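Local coordinates for protein ATP-dependent DNA helicase (Mycobacterium smegmatis, PDB 5V9X) that is an ATP-dependent helicase that tracks 3'-to-5' along single-stranded DNA and unwinds RNA:DNA duplexes, at residues 674-679 against 686-691; 698-703 against 868-873; 78-83 against 98-103. All blocks are in the same frame, centred on the assembly; numbering follows the deposited sequence.

Interaction 1: residues 674-679 against 686-691; sequences EATGVV and VVERFR
Thr676, near the end of helix 661-676, lowers its methyl side onto two residues of strand 684-691. CB rests on Val686 CG1 at 4.0 Å, while CG2 comes 3.7 Å from Glu688 OE1, the threonine crossing the carboxylate arm at about a right angle. With chi1 at 57°, OG1 is turned back to its own chain, where it can donate to Val678 O at 2.5 Å, nearly in line with the carbonyl bond; Gln672 O is a second acceptor, and the single proton can serve only one of the two at a time. That leaves only carbon to face the strand. Glu688 reaches up fully extended, and its buried carboxylate is taken up by two hydroxyls, OE1 by Ser864 OG and OE2 by Thr860 OG1. This is the close-packed half. The other half is looser: beyond exposed Gly677, whose positive phi takes the chain out of the helix, Val678 is partly open to solvent and contributes a single branch, CG2, 3.9 Å from Val686 CG2. Val679 already turns away, towards Ala641. Helix end and following turn thus pack through methyl groups, with one carboxylate oxygen among them and no hydrogen bond across. Strand 684-691 lies between strands 697-702 and 854-859; Val858 of the latter touches both Thr676 and Val686, and helix 865-870 borders the site, with Pro865 against Ala675 and Ala867 against Glu688.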
loop_
_atom_site.group_PDB
_atom_site.type_symbol
_atom_site.label_atom_id
_atom_site.label_comp_id
_atom_site.label_asym_id
_atom_site.label_seq_id
_atom_site.Cartn_x
_atom_site.Cartn_y
_atom_site.Cartn_z
ATOM N N GLU A 674 5.127 -29.524 20.747
ATOM C CA GLU A 674 4.687 -30.285 21.912
ATOM C C GLU A 674 3.176 -30.219 22.093
ATOM O O GLU A 674 2.585 -31.128 22.684
ATOM C CB GLU A 674 5.383 -29.776 23.173
ATOM C CG GLU A 674 6.883 -30.004 23.204
ATOM C CD GLU A 674 7.540 -29.352 24.405
ATOM O OE1 GLU A 674 6.817 -28.750 25.227
ATOM O OE2 GLU A 674 8.780 -29.439 24.528
ATOM N N ALA A 675 2.535 -29.165 21.598
ATOM C CA ALA A 675 1.107 -28.990 21.826
ATOM C C ALA A 675 0.248 -29.693 20.778
ATOM O O ALA A 675 -0.774 -30.295 21.127
ATOM C CB ALA A 675 0.764 -27.500 21.874
ATOM N N THR A 676 0.633 -29.633 19.499
ATOM C CA THR A 676 -0.147 -30.248 18.430
ATOM C C THR A 676 0.624 -31.347 17.701
ATOM O O THR A 676 0.199 -31.783 16.627
ATOM C CB THR A 676 -0.622 -29.202 17.420
ATOM O OG1 THR A 676 0.502 -28.493 16.883
ATOM C CG2 THR A 676 -1.575 -28.213 18.078
ATOM N N GLY A 677 1.747 -31.807 18.251
ATOM C CA GLY A 677 2.503 -32.863 17.613
ATOM C C GLY A 677 3.327 -32.370 16.443
ATOM O O GLY A 677 4.539 -32.612 16.378
ATOM N N VAL A 678 2.680 -31.666 15.514
ATOM C CA VAL A 678 3.329 -31.078 14.350
ATOM C C VAL A 678 2.964 -29.602 14.297
ATOM O O VAL A 678 2.018 -29.147 14.943
ATOM C CB VAL A 678 2.924 -31.780 13.036
ATOM C CG1 VAL A 678 3.281 -33.261 13.089
ATOM C CG2 VAL A 678 1.435 -31.592 12.771
ATOM N N VAL A 679 3.725 -28.852 13.507
ATOM C CA VAL A 679 3.477 -27.420 13.369
ATOM C C VAL A 679 2.853 -27.138 12.007
ATOM O O VAL A 679 3.167 -27.818 11.018
ATOM C CB VAL A 679 4.762 -26.601 13.582
ATOM C CG1 VAL A 679 5.471 -27.047 14.857
ATOM C CG2 VAL A 679 5.689 -26.696 12.375
ATOM N N VAL A 686 -3.281 -27.742 10.535
ATOM C CA VAL A 686 -3.609 -28.340 11.825
ATOM C C VAL A 686 -4.963 -27.812 12.274
ATOM O O VAL A 686 -5.157 -26.594 12.381
ATOM C CB VAL A 686 -2.536 -28.052 12.885
ATOM C CG1 VAL A 686 -3.010 -28.531 14.250
ATOM C CG2 VAL A 686 -1.227 -28.725 12.509
ATOM N N VAL A 687 -5.891 -28.724 12.542
ATOM C CA VAL A 687 -7.184 -28.387 13.119
ATOM C C VAL A 687 -7.115 -28.710 14.606
ATOM O O VAL A 687 -6.980 -29.875 14.996
ATOM C CB VAL A 687 -8.327 -29.138 12.426
ATOM C CG1 VAL A 687 -9.632 -28.903 13.159
ATOM C CG2 VAL A 687 -8.438 -28.688 10.976
ATOM N N GLU A 688 -7.199 -27.676 15.437
ATOM C CA GLU A 688 -7.032 -27.799 16.878
ATOM C C GLU A 688 -8.366 -27.547 17.562
ATOM O O GLU A 688 -9.069 -26.592 17.224
ATOM C CB GLU A 688 -5.976 -26.816 17.385
ATOM C CG GLU A 688 -5.831 -26.779 18.891
ATOM C CD GLU A 688 -4.665 -25.923 19.332
ATOM O OE1 GLU A 688 -3.932 -25.418 18.455
ATOM O OE2 GLU A 688 -4.481 -25.755 20.554
ATOM N N ARG A 689 -8.707 -28.402 18.523
ATOM C CA ARG A 689 -9.978 -28.312 19.222
ATOM C C ARG A 689 -9.753 -28.340 20.727
ATOM O O ARG A 689 -8.902 -29.083 21.226
ATOM C CB ARG A 689 -10.919 -29.451 18.812
ATOM C CG ARG A 689 -12.311 -29.349 19.410
ATOM C CD ARG A 689 -13.220 -30.482 18.955
ATOM N NE ARG A 689 -12.629 -31.798 19.187
ATOM C CZ ARG A 689 -12.064 -32.538 18.239
ATOM N NH1 ARG A 689 -12.017 -32.093 16.991
ATOM N NH2 ARG A 689 -11.549 -33.723 18.535
ATOM N N PHE A 690 -10.519 -27.520 21.439
ATOM C CA PHE A 690 -10.522 -27.508 22.894
ATOM C C PHE A 690 -11.855 -26.936 23.350
ATOM O O PHE A 690 -12.604 -26.354 22.561
ATOM C CB PHE A 690 -9.343 -26.705 23.459
ATOM C CG PHE A 690 -9.274 -25.285 22.959
ATOM C CD1 PHE A 690 -8.533 -24.969 21.831
ATOM C CD2 PHE A 690 -9.939 -24.267 23.624
ATOM C CE1 PHE A 690 -8.463 -23.665 21.370
ATOM C CE2 PHE A 690 -9.873 -22.963 23.167
ATOM C CZ PHE A 690 -9.134 -22.662 22.040
ATOM N N ARG A 691 -12.151 -27.113 24.633
ATOM C CA ARG A 691 -13.372 -26.578 25.217
ATOM C C ARG A 691 -13.054 -25.332 26.030
ATOM O O ARG A 691 -12.023 -25.262 26.706
ATOM C CB ARG A 691 -14.074 -27.617 26.094
ATOM C CG ARG A 691 -13.253 -28.126 27.261
ATOM C CD ARG A 691 -14.096 -28.997 28.174
ATOM N NE ARG A 691 -14.711 -30.107 27.452
ATOM C CZ ARG A 691 -14.129 -31.286 27.262
ATOM N NH1 ARG A 691 -14.762 -32.241 26.593
ATOM N NH2 ARG A 691 -12.912 -31.511 27.738
#

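Interaction 2: residues 698-703 against 868-873. With nucleotides of chain B.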
loop_
_atom_site.group_PDB
_atom_site.type_symbol
_atom_site.label_atom_id
_atom_site.label_comp_id
_atom_site.label_asym_id
_atom_site.label_seq_id
_atom_site.Cartn_x
_atom_site.Cartn_y
_atom_site.Cartn_z
ATOM N N ARG A 698 -14.206 -24.996 20.758
ATOM C CA ARG A 698 -13.503 -24.054 19.895
ATOM C C ARG A 698 -12.608 -24.839 18.952
ATOM O O ARG A 698 -11.681 -25.523 19.399
ATOM C CB ARG A 698 -12.685 -23.048 20.709
ATOM C CG ARG A 698 -13.352 -21.691 20.828
ATOM C CD ARG A 698 -12.504 -20.702 21.607
ATOM N NE ARG A 698 -13.107 -19.372 21.606
ATOM C CZ ARG A 698 -14.117 -19.009 22.388
ATOM N NH1 ARG A 698 -14.646 -19.880 23.238
ATOM N NH2 ARG A 698 -14.605 -17.779 22.319
ATOM N N VAL A 699 -12.887 -24.744 17.656
ATOM C CA VAL A 699 -12.157 -25.471 16.625
ATOM C C VAL A 699 -11.400 -24.456 15.781
ATOM O O VAL A 699 -12.011 -23.594 15.137
ATOM C CB VAL A 699 -13.098 -26.321 15.759
ATOM C CG1 VAL A 699 -12.298 -27.197 14.815
ATOM C CG2 VAL A 699 -14.005 -27.167 16.640
ATOM N N ILE A 700 -10.075 -24.562 15.778
ATOM C CA ILE A 700 -9.200 -23.607 15.110
ATOM C C ILE A 700 -8.517 -24.301 13.942
ATOM O O ILE A 700 -7.925 -25.374 14.109
ATOM C CB ILE A 700 -8.159 -23.026 16.083
ATOM C CG1 ILE A 700 -8.851 -22.224 17.186
ATOM C CG2 ILE A 700 -7.162 -22.159 15.337
ATOM C CD1 ILE A 700 -7.911 -21.723 18.255
ATOM N N LEU A 701 -8.602 -23.693 12.761
ATOM C CA LEU A 701 -7.849 -24.145 11.600
ATOM C C LEU A 701 -6.546 -23.363 11.539
ATOM O O LEU A 701 -6.561 -22.130 11.539
ATOM C CB LEU A 701 -8.646 -23.955 10.309
ATOM C CG LEU A 701 -7.855 -24.152 9.011
ATOM C CD1 LEU A 701 -7.262 -25.555 8.934
ATOM C CD2 LEU A 701 -8.725 -23.866 7.796
ATOM N N HIS A 702 -5.427 -24.075 11.503
ATOM C CA HIS A 702 -4.114 -23.455 11.411
ATOM C C HIS A 702 -3.607 -23.550 9.978
ATOM O O HIS A 702 -3.527 -24.645 9.414
ATOM C CB HIS A 702 -3.127 -24.124 12.365
ATOM C CG HIS A 702 -3.375 -23.831 13.813
ATOM N ND1 HIS A 702 -4.434 -24.367 14.511
ATOM C CD2 HIS A 702 -2.688 -23.071 14.699
ATOM C CE1 HIS A 702 -4.394 -23.948 15.762
ATOM N NE2 HIS A 702 -3.345 -23.158 15.902
ATOM N N SER A 703 -3.264 -22.400 9.398
ATOM C CA SER A 703 -2.810 -22.291 8.017
ATOM C C SER A 703 -2.190 -20.919 7.808
ATOM O O SER A 703 -2.761 -19.913 8.242
ATOM C CB SER A 703 -3.970 -22.503 7.041
ATOM O OG SER A 703 -3.709 -21.882 5.794
ATOM N N ALA A 868 -3.154 -19.666 20.866
ATOM C CA ALA A 868 -3.162 -18.534 21.787
ATOM C C ALA A 868 -2.954 -17.220 21.048
ATOM O O ALA A 868 -3.575 -16.206 21.384
ATOM C CB ALA A 868 -2.086 -18.721 22.857
ATOM N N SER A 869 -2.087 -17.220 20.034
ATOM C CA SER A 869 -1.830 -16.000 19.275
ATOM C C SER A 869 -3.069 -15.555 18.506
ATOM O O SER A 869 -3.387 -14.359 18.467
ATOM C CB SER A 869 -0.654 -16.221 18.325
ATOM O OG SER A 869 -0.324 -15.034 17.624
ATOM N N LEU A 870 -3.781 -16.503 17.889
ATOM C CA LEU A 870 -4.989 -16.162 17.143
ATOM C C LEU A 870 -6.058 -15.588 18.063
ATOM O O LEU A 870 -6.802 -14.680 17.675
ATOM C CB LEU A 870 -5.518 -17.393 16.408
ATOM C CG LEU A 870 -4.639 -17.926 15.278
ATOM C CD1 LEU A 870 -5.257 -19.169 14.664
ATOM C CD2 LEU A 870 -4.421 -16.856 14.219
ATOM N N LEU A 871 -6.160 -16.114 19.279
ATOM C CA LEU A 871 -6.993 -15.480 20.290
ATOM C C LEU A 871 -6.346 -14.166 20.708
ATOM O O LEU A 871 -5.120 -14.080 20.816
ATOM C CB LEU A 871 -7.174 -16.408 21.489
ATOM C CG LEU A 871 -7.612 -17.829 21.119
ATOM C CD1 LEU A 871 -7.543 -18.767 22.314
ATOM C CD2 LEU A 871 -9.007 -17.833 20.512
ATOM N N PHE A 872 -7.179 -13.145 20.934
ATOM C CA PHE A 872 -6.733 -11.756 21.073
ATOM C C PHE A 872 -5.432 -11.642 21.863
ATOM O O PHE A 872 -5.265 -12.279 22.904
ATOM C CB PHE A 872 -7.833 -10.924 21.751
ATOM C CG PHE A 872 -7.975 -11.181 23.223
ATOM C CD1 PHE A 872 -8.763 -12.222 23.681
ATOM C CD2 PHE A 872 -7.323 -10.381 24.149
ATOM C CE1 PHE A 872 -8.898 -12.463 25.037
ATOM C CE2 PHE A 872 -7.449 -10.618 25.504
ATOM C CZ PHE A 872 -8.240 -11.660 25.949
ATOM N N GLY A 873 -4.509 -10.839 21.345
ATOM C CA GLY A 873 -3.204 -10.682 21.964
ATOM C C GLY A 873 -2.838 -9.239 22.236
ATOM O O GLY A 873 -2.415 -8.900 23.339
ATOM P P DC B 3 2.461 -6.787 25.136
ATOM O OP1 DC B 3 3.920 -6.576 25.246
ATOM O OP2 DC B 3 1.531 -5.895 25.862
ATOM O "O5'" DC B 3 2.085 -6.766 23.578
ATOM C "C5'" DC B 3 2.688 -5.791 22.725
ATOM C "C4'" DC B 3 1.941 -5.652 21.405
ATOM O "O4'" DC B 3 1.861 -6.940 20.739
ATOM C "C3'" DC B 3 0.504 -5.131 21.506
ATOM O "O3'" DC B 3 0.255 -4.194 20.459
ATOM C "C2'" DC B 3 -0.328 -6.399 21.320
ATOM C "C1'" DC B 3 0.532 -7.170 20.332
ATOM N N1 DC B 3 0.284 -8.639 20.333
ATOM C C2 DC B 3 -0.406 -9.228 19.266
ATOM O O2 DC B 3 -0.805 -8.516 18.337
ATOM N N3 DC B 3 -0.618 -10.567 19.282
ATOM C C4 DC B 3 -0.172 -11.303 20.301
ATOM N N4 DC B 3 -0.406 -12.619 20.273
ATOM C C5 DC B 3 0.532 -10.720 21.396
ATOM C C6 DC B 3 0.738 -9.400 21.368
ATOM P P DA B 2 1.316 -10.674 31.336
ATOM O OP1 DA B 2 2.720 -10.580 31.794
ATOM O OP2 DA B 2 0.319 -9.688 31.810
ATOM O "O5'" DA B 2 1.291 -10.678 29.733
ATOM C "C5'" DA B 2 1.144 -9.451 29.015
ATOM C "C4'" DA B 2 1.712 -9.573 27.609
ATOM O "O4'" DA B 2 1.368 -10.872 27.061
ATOM C "C3'" DA B 2 1.177 -8.556 26.604
ATOM O "O3'" DA B 2 2.159 -8.294 25.605
ATOM C "C2'" DA B 2 -0.012 -9.297 26.015
ATOM C "C1'" DA B 2 0.562 -10.701 25.913
ATOM N N9 DA B 2 -0.454 -11.744 25.894
ATOM C C8 DA B 2 -1.477 -11.918 26.784
ATOM N N7 DA B 2 -2.242 -12.948 26.516
ATOM C C5 DA B 2 -1.682 -13.489 25.369
ATOM C C6 DA B 2 -2.027 -14.601 24.577
ATOM N N6 DA B 2 -3.069 -15.397 24.840
ATOM N N1 DA B 2 -1.258 -14.865 23.500
ATOM C C2 DA B 2 -0.216 -14.065 23.239
ATOM N N3 DA B 2 0.206 -12.994 23.910
ATOM C C4 DA B 2 -0.578 -12.758 24.974
ATOM P P DT B 5 -5.377 -0.160 20.517
ATOM O OP1 DT B 5 -4.205 0.572 21.043
ATOM O OP2 DT B 5 -6.711 0.482 20.522
ATOM O "O5'" DT B 5 -5.069 -0.615 19.016
ATOM C "C5'" DT B 5 -6.122 -1.098 18.195
ATOM C "C4'" DT B 5 -5.574 -1.772 16.950
ATOM O "O4'" DT B 5 -5.025 -3.067 17.305
ATOM C "C3'" DT B 5 -6.608 -2.041 15.866
ATOM O "O3'" DT B 5 -6.012 -1.955 14.595
ATOM C "C2'" DT B 5 -7.051 -3.462 16.168
ATOM C "C1'" DT B 5 -5.778 -4.101 16.699
ATOM N N1 DT B 5 -6.050 -5.152 17.718
ATOM C C2 DT B 5 -5.752 -6.465 17.432
ATOM O O2 DT B 5 -5.255 -6.823 16.378
ATOM N N3 DT B 5 -6.050 -7.350 18.433
ATOM C C4 DT B 5 -6.613 -7.061 19.665
ATOM O O4 DT B 5 -6.844 -7.929 20.500
ATOM C C5 DT B 5 -6.907 -5.666 19.897
ATOM C C7 DT B 5 -7.519 -5.229 21.195
ATOM C C6 DT B 5 -6.618 -4.791 18.923
#
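Leu870 overlaps Ile700, its CD1 lying 3.6 Å from Ile700 CG2 as the two side chains run alongside one another, pointing opposite ways. Ile700 has CG1 beside its backbone N (chi1 -64°), which leaves CG2 anti to that nitrogen and projecting to the helix. The same CD1 just reaches the strand backbone, at 4.5 Å from Leu701 O. Leu871, where the chain leaves helix 865-870, also leans to the strand without a close touch, and its side chain packs on Ile739 and Leu615. Ile739, on the next strand of the sheet, touches Leu870 too, while Ala867 lies on Ile700, so the greasy patch runs over two strands and the last turn of the helix.

The other side of this C-terminal segment belongs to the DNA of chain B. Gly873, the last modelled residue, lays its backbone flat on the cytosine of DC3: CA stands over the face of the base, 3.5 Å from C4, an approach that suits a residue with no side chain. Ser869 OG is 3.6 Å from DC3 N4, but it is hydrogen-bonded with Thr434 OG1. Ala868 O lies 3.4 Å from N1 of DA2, two acceptors facing each other rather than a bonding pair. Phe872 is poorly ordered, so the 3.4 Å between its CB and O4 of DT5 is to be read with caution. The segment 868-873 thus joins the mixed sheet to three nucleotides of the tracking strand. Its grip on the sheet is purely apolar, with no hydrogen bond across, and its approaches to the DNA described here are close packing rather than hydrogen bonds.

Interaction 3: residues 78-83 against 98-103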
loop_
_atom_site.group_PDB
_atom_site.type_symbol
_atom_site.label_atom_id
_atom_site.label_comp_id
_atom_site.label_asym_id
_atom_site.label_seq_id
_atom_site.Cartn_x
_atom_site.Cartn_y
_atom_site.Cartn_z
ATOM N N ALA A 78 18.136 9.641 -13.739
ATOM C CA ALA A 78 17.813 8.833 -14.910
ATOM C C ALA A 78 16.569 9.363 -15.610
ATOM O O ALA A 78 16.537 9.473 -16.840
ATOM C CB ALA A 78 17.617 7.371 -14.507
ATOM N N ALA A 79 15.543 9.719 -14.837
ATOM C CA ALA A 79 14.295 10.194 -15.419
ATOM C C ALA A 79 14.325 11.686 -15.726
ATOM O O ALA A 79 13.598 12.142 -16.615
ATOM C CB ALA A 79 13.129 9.880 -14.483
ATOM N N PHE A 80 15.155 12.455 -15.026
ATOM C CA PHE A 80 15.102 13.909 -15.115
ATOM C C PHE A 80 16.140 14.510 -16.054
ATOM O O PHE A 80 15.835 15.486 -16.745
ATOM C CB PHE A 80 15.270 14.532 -13.724
ATOM C CG PHE A 80 13.973 14.786 -13.010
ATOM C CD1 PHE A 80 13.198 15.890 -13.327
ATOM C CD2 PHE A 80 13.532 13.927 -12.016
ATOM C CE1 PHE A 80 12.005 16.131 -12.670
ATOM C CE2 PHE A 80 12.339 14.162 -11.355
ATOM C CZ PHE A 80 11.575 15.265 -11.682
ATOM N N LEU A 81 17.353 13.945 -16.109
ATOM C CA LEU A 81 18.483 14.673 -16.686
ATOM C C LEU A 81 18.264 15.000 -18.159
ATOM O O LEU A 81 18.606 16.100 -18.610
ATOM C CB LEU A 81 19.776 13.879 -16.511
ATOM C CG LEU A 81 21.034 14.700 -16.810
ATOM C CD1 LEU A 81 21.180 15.828 -15.798
ATOM C CD2 LEU A 81 22.275 13.824 -16.833
ATOM N N TRP A 82 17.709 14.061 -18.928
ATOM C CA TRP A 82 17.479 14.331 -20.344
ATOM C C TRP A 82 16.496 15.479 -20.529
ATOM O O TRP A 82 16.713 16.373 -21.355
ATOM C CB TRP A 82 16.978 13.078 -21.060
ATOM C CG TRP A 82 16.757 13.326 -22.519
ATOM C CD1 TRP A 82 15.562 13.530 -23.145
ATOM C CD2 TRP A 82 17.765 13.434 -23.531
ATOM N NE1 TRP A 82 15.763 13.741 -24.488
ATOM C CE2 TRP A 82 17.107 13.688 -24.751
ATOM C CE3 TRP A 82 19.159 13.331 -23.526
ATOM C CZ2 TRP A 82 17.795 13.840 -25.953
ATOM C CZ3 TRP A 82 19.841 13.483 -24.721
ATOM C CH2 TRP A 82 19.159 13.734 -25.916
ATOM N N ALA A 83 15.401 15.470 -19.766
ATOM C CA ALA A 83 14.461 16.584 -19.816
ATOM C C ALA A 83 15.116 17.873 -19.336
ATOM O O ALA A 83 14.837 18.955 -19.866
ATOM C CB ALA A 83 13.222 16.264 -18.982
ATOM N N THR A 98 4.200 24.484 -18.454
ATOM C CA THR A 98 4.763 23.361 -17.714
ATOM C C THR A 98 5.216 22.271 -18.678
ATOM O O THR A 98 4.418 21.756 -19.467
ATOM C CB THR A 98 3.739 22.816 -16.722
ATOM O OG1 THR A 98 3.335 23.861 -15.826
ATOM C CG2 THR A 98 4.342 21.677 -15.917
ATOM N N GLN A 99 6.502 21.925 -18.614
ATOM C CA GLN A 99 7.135 21.014 -19.562
ATOM C C GLN A 99 7.320 19.605 -19.018
ATOM O O GLN A 99 7.157 18.633 -19.763
ATOM C CB GLN A 99 8.498 21.567 -19.989
ATOM C CG GLN A 99 8.423 22.842 -20.816
ATOM C CD GLN A 99 8.071 22.578 -22.266
ATOM O OE1 GLN A 99 8.754 21.817 -22.955
ATOM N NE2 GLN A 99 6.999 23.205 -22.739
ATOM N N VAL A 100 7.670 19.468 -17.742
ATOM C CA VAL A 100 7.889 18.174 -17.109
ATOM C C VAL A 100 6.899 18.025 -15.963
ATOM O O VAL A 100 6.682 18.966 -15.195
ATOM C CB VAL A 100 9.342 18.029 -16.604
ATOM C CG1 VAL A 100 9.529 16.710 -15.864
ATOM C CG2 VAL A 100 10.321 18.137 -17.764
ATOM N N LEU A 101 6.295 16.843 -15.855
ATOM C CA LEU A 101 5.344 16.537 -14.790
ATOM C C LEU A 101 5.849 15.325 -14.020
ATOM O O LEU A 101 5.871 14.209 -14.549
ATOM C CB LEU A 101 3.946 16.284 -15.352
ATOM C CG LEU A 101 2.865 15.965 -14.313
ATOM C CD1 LEU A 101 2.621 17.155 -13.398
ATOM C CD2 LEU A 101 1.575 15.528 -14.984
ATOM N N TYR A 102 6.256 15.544 -12.774
ATOM C CA TYR A 102 6.666 14.475 -11.876
ATOM C C TYR A 102 5.539 14.202 -10.889
ATOM O O TYR A 102 5.027 15.131 -10.255
ATOM C CB TYR A 102 7.953 14.854 -11.138
ATOM C CG TYR A 102 8.333 13.921 -10.007
ATOM C CD1 TYR A 102 7.773 14.066 -8.744
ATOM C CD2 TYR A 102 9.266 12.910 -10.195
ATOM C CE1 TYR A 102 8.115 13.225 -7.710
ATOM C CE2 TYR A 102 9.617 12.064 -9.161
ATOM C CZ TYR A 102 9.035 12.225 -7.918
ATOM O OH TYR A 102 9.372 11.393 -6.874
ATOM N N VAL A 103 5.161 12.932 -10.753
ATOM C CA VAL A 103 4.085 12.518 -9.860
ATOM C C VAL A 103 4.659 11.592 -8.798
ATOM O O VAL A 103 5.304 10.587 -9.126
ATOM C CB VAL A 103 2.943 11.823 -10.624
ATOM C CG1 VAL A 103 1.849 11.391 -9.662
ATOM C CG2 VAL A 103 2.381 12.745 -11.696
#
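Phe80 and Tyr102 meet inside the first RecA-like domain, in the beta-alpha-beta crossover that runs from strand 64-68 through helix 75-88 to strand 100-103. Helix and strand run nearly antiparallel, at 168° with axes 10.5 Å apart, and Phe80 bridges the gap. Its ring is tilted only 29° from that of Tyr102, but with centroids 5.7 Å apart the pair is offset so far that little of one ring faces the other. Tyr102 CD2 instead meets the rim of the phenylalanine ring, 3.5 Å from Phe80 CE2, while Tyr102 CB backs onto Phe80 CZ at 3.7 Å. On the other flank Phe80 CE1 approaches Val100 CG1 obliquely, and one helical turn on, Ala83 CB fits against Val100 CG2 at 3.7 Å. Val113 of helix 107-116 touches both rings. The helix follows what fits a Walker A P-loop, and the Tyr102 side chain comes within about 6 Å of the bound magnesium ion. Asp191 opens a DEVH sequence consistent with helicase motif II, and its OD2 is hydrogen-bonded with Tyr102 OH.

How the interactions relate
Interactions 1 and 2 are neighbours, their centres 10 Å apart, and hold one mixed sheet: strands 684-691 and 697-702 pair directly, with probable hydrogen bonds Val686 O to His702 N and Glu688 O to Ile700 N, and helix 865-870 supplies one side of interaction 2 and borders interaction 1. Interaction 3 belongs to the parallel sheet of the first RecA-like domain, more than 50 Å from either centre and across the middle of the chain. All three are largely buried and lack hydrogen bonds between their segments, yet their chemistry differs. Interaction 3 mixes an aromatic pair with alanine and valine methyls, aliphatic branches backed by DNA make interaction 2, and interaction 1 mixes valines with a hydroxyl-held carboxylate and opens to solvent on one side.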